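Local coordinates for protein N-deoxyribosyltransferase (Bacillus psychrosaccharolyticus, PDB 6EVS) that catalyses, as a nucleoside 2-deoxyribosyltransferase, the transfer of 2-deoxyribose from one nucleobase to another and can be used to make modified nucleosides, at residues 63-69 and 89-94. Residues are numbered along the deposited sequence; the frame is centred on the assembly and turned at random.
Sequences IKWADIT and SYILGK
Ser89, in the last turn of helix 80-91, meets Thr69 on the neighbouring strand 68-72: Thr69 OG1 donates a hydrogen bond of 2.8 Å to Ser89 OG. The serine hydroxyl also bonds to the carbonyl of Glu85, one turn back in its own helix, so two polar partners hold this buried group. The methyl Ile63 CG2 lies 3.3 Å from Ser89 OG; CG1 sits beside the backbone N (chi1 -57°), which leaves CG2 anti to it. One turn on, Leu92 reaches the same methyl through CD1, at 3.8 Å from Ile63 CG2, the two side chains crossing at about a right angle, while the CG of Lys64 flanks CD1. Leu92 also packs on Ile91 of a second subunit. Gly93, with positive phi, closes the helix in a Schellman motif, Gly93 N bonding to Tyr90 O and Lys94 N to Ser89 O, and the chain turns toward strand 96-99, completing a beta-alpha-beta unit in the parallel sheet of this alpha/beta fold. Lys94 extends across to the C-terminal end of helix 49-65, where the helix dipole would probably favour its positive charge. Bent at chi2 (-67°) and extended beyond, it brings Lys94 NZ within 2.8 Å of Ala66 O, almost in line with the carbonyl (171°), and 3.0 Å from Lys64 O, which it approaches from above the carbonyl plane. Lys94 CE lies 3.1 Å from Ile63 O.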
loop_
_atom_site.group_PDB
_atom_site.type_symbol
_atom_site.label_atom_id
_atom_site.label_comp_id
_atom_site.label_asym_id
_atom_site.label_seq_id
_atom_site.Cartn_x
_atom_site.Cartn_y
_atom_site.Cartn_z
ATOM N N ILE A 63 -13.777 -1.604 -6.090
ATOM C CA ILE A 63 -12.815 -0.529 -6.318
ATOM C C ILE A 63 -11.437 -1.121 -6.552
ATOM O O ILE A 63 -10.691 -0.677 -7.436
ATOM C CB ILE A 63 -12.789 0.458 -5.134
ATOM C CG1 ILE A 63 -14.164 1.060 -4.862
ATOM C CG2 ILE A 63 -11.761 1.561 -5.393
ATOM C CD1 ILE A 63 -14.104 2.038 -3.699
ATOM N N LYS A 64 -11.084 -2.144 -5.768
ATOM C CA LYS A 64 -9.789 -2.808 -5.924
ATOM C C LYS A 64 -9.690 -3.543 -7.258
ATOM O O LYS A 64 -8.613 -3.572 -7.880
ATOM C CB LYS A 64 -9.566 -3.762 -4.756
ATOM C CG LYS A 64 -9.234 -3.047 -3.465
ATOM C CD LYS A 64 -9.573 -3.890 -2.250
ATOM C CE LYS A 64 -9.189 -3.148 -0.979
ATOM N NZ LYS A 64 -9.263 -3.995 0.242
ATOM N N TRP A 65 -10.800 -4.145 -7.707
ATOM C CA TRP A 65 -10.847 -4.854 -8.988
ATOM C C TRP A 65 -10.742 -3.906 -10.188
ATOM O O TRP A 65 -10.242 -4.301 -11.249
ATOM C CB TRP A 65 -12.142 -5.667 -9.027
ATOM C CG TRP A 65 -12.794 -6.012 -10.356
ATOM C CD1 TRP A 65 -12.692 -7.201 -11.039
ATOM C CD2 TRP A 65 -13.702 -5.187 -11.121
ATOM N NE1 TRP A 65 -13.473 -7.161 -12.175
ATOM C CE2 TRP A 65 -14.097 -5.938 -12.253
ATOM C CE3 TRP A 65 -14.230 -3.894 -10.949
ATOM C CZ2 TRP A 65 -14.975 -5.426 -13.231
ATOM C CZ3 TRP A 65 -15.108 -3.381 -11.927
ATOM C CH2 TRP A 65 -15.463 -4.146 -13.052
ATOM N N ALA A 66 -11.207 -2.667 -10.038
ATOM C CA ALA A 66 -11.292 -1.720 -11.142
ATOM C C ALA A 66 -9.907 -1.212 -11.557
ATOM O O ALA A 66 -8.994 -1.115 -10.735
ATOM C CB ALA A 66 -12.146 -0.518 -10.735
ATOM N N ASP A 67 -9.773 -0.874 -12.852
ATOM C CA ASP A 67 -8.618 -0.124 -13.356
ATOM C C ASP A 67 -8.716 1.358 -13.028
ATOM O O ASP A 67 -7.697 2.016 -12.766
ATOM C CB ASP A 67 -8.507 -0.282 -14.873
ATOM C CG ASP A 67 -8.293 -1.733 -15.288
ATOM O OD1 ASP A 67 -9.025 -2.210 -16.205
ATOM O OD2 ASP A 67 -7.432 -2.395 -14.638
ATOM N N ILE A 68 -9.940 1.892 -13.056
ATOM C CA ILE A 68 -10.215 3.322 -12.999
ATOM C C ILE A 68 -11.470 3.509 -12.153
ATOM O O ILE A 68 -12.429 2.737 -12.282
ATOM C CB ILE A 68 -10.480 3.915 -14.399
ATOM C CG1 ILE A 68 -9.252 3.804 -15.307
ATOM C CG2 ILE A 68 -11.034 5.361 -14.309
ATOM C CD1 ILE A 68 -9.620 3.913 -16.774
ATOM N N THR A 69 -11.478 4.533 -11.315
ATOM C CA THR A 69 -12.682 4.954 -10.620
ATOM C C THR A 69 -13.231 6.212 -11.282
ATOM O O THR A 69 -12.551 7.246 -11.339
ATOM C CB THR A 69 -12.444 5.220 -9.144
ATOM O OG1 THR A 69 -12.116 3.985 -8.493
ATOM C CG2 THR A 69 -13.723 5.919 -8.475
ATOM N N SER A 89 -9.847 5.358 -3.526
ATOM C CA SER A 89 -9.320 5.068 -4.862
ATOM C C SER A 89 -7.939 5.663 -5.055
ATOM O O SER A 89 -7.042 5.008 -5.599
ATOM C CB SER A 89 -10.275 5.602 -5.944
ATOM O OG SER A 89 -11.493 4.855 -5.917
ATOM N N TYR A 90 -7.772 6.927 -4.666
ATOM C CA TYR A 90 -6.498 7.616 -4.838
ATOM C C TYR A 90 -5.376 6.885 -4.115
ATOM O O TYR A 90 -4.316 6.625 -4.697
ATOM C CB TYR A 90 -6.618 9.051 -4.324
ATOM C CG TYR A 90 -5.344 9.847 -4.504
ATOM C CD1 TYR A 90 -4.939 10.263 -5.768
ATOM C CD2 TYR A 90 -4.546 10.179 -3.415
ATOM C CE1 TYR A 90 -3.778 11.011 -5.944
ATOM C CE2 TYR A 90 -3.377 10.911 -3.585
ATOM C CZ TYR A 90 -3.010 11.328 -4.842
ATOM O OH TYR A 90 -1.847 12.043 -5.000
ATOM N N ILE A 91 -5.589 6.533 -2.842
ATOM C CA ILE A 91 -4.553 5.777 -2.130
ATOM C C ILE A 91 -4.339 4.412 -2.775
ATOM O O ILE A 91 -3.206 3.918 -2.828
ATOM C CB ILE A 91 -4.875 5.643 -0.631
ATOM C CG1 ILE A 91 -5.106 7.027 0.006
ATOM C CG2 ILE A 91 -3.724 4.858 0.094
ATOM C CD1 ILE A 91 -3.940 8.013 -0.222
ATOM N N LEU A 92 -5.397 3.782 -3.283
ATOM C CA LEU A 92 -5.229 2.480 -3.927
ATOM C C LEU A 92 -4.540 2.588 -5.282
ATOM O O LEU A 92 -4.304 1.562 -5.929
ATOM C CB LEU A 92 -6.585 1.796 -4.098
ATOM C CG LEU A 92 -7.286 1.236 -2.842
ATOM C CD1 LEU A 92 -8.739 0.909 -3.156
ATOM C CD2 LEU A 92 -6.517 -0.015 -2.358
ATOM N N GLY A 93 -4.212 3.797 -5.725
ATOM C CA GLY A 93 -3.495 3.967 -6.983
ATOM C C GLY A 93 -4.361 3.813 -8.209
ATOM O O GLY A 93 -3.838 3.577 -9.302
ATOM N N LYS A 94 -5.695 3.938 -8.059
ATOM C CA LYS A 94 -6.586 3.908 -9.212
ATOM C C LYS A 94 -6.689 5.309 -9.802
ATOM O O LYS A 94 -7.021 6.250 -9.067
ATOM C CB LYS A 94 -7.983 3.440 -8.808
ATOM C CG LYS A 94 -7.937 2.218 -7.940
ATOM C CD LYS A 94 -7.440 1.084 -8.747
ATOM C CE LYS A 94 -7.651 -0.256 -7.986
ATOM N NZ LYS A 94 -6.952 -1.304 -8.783
#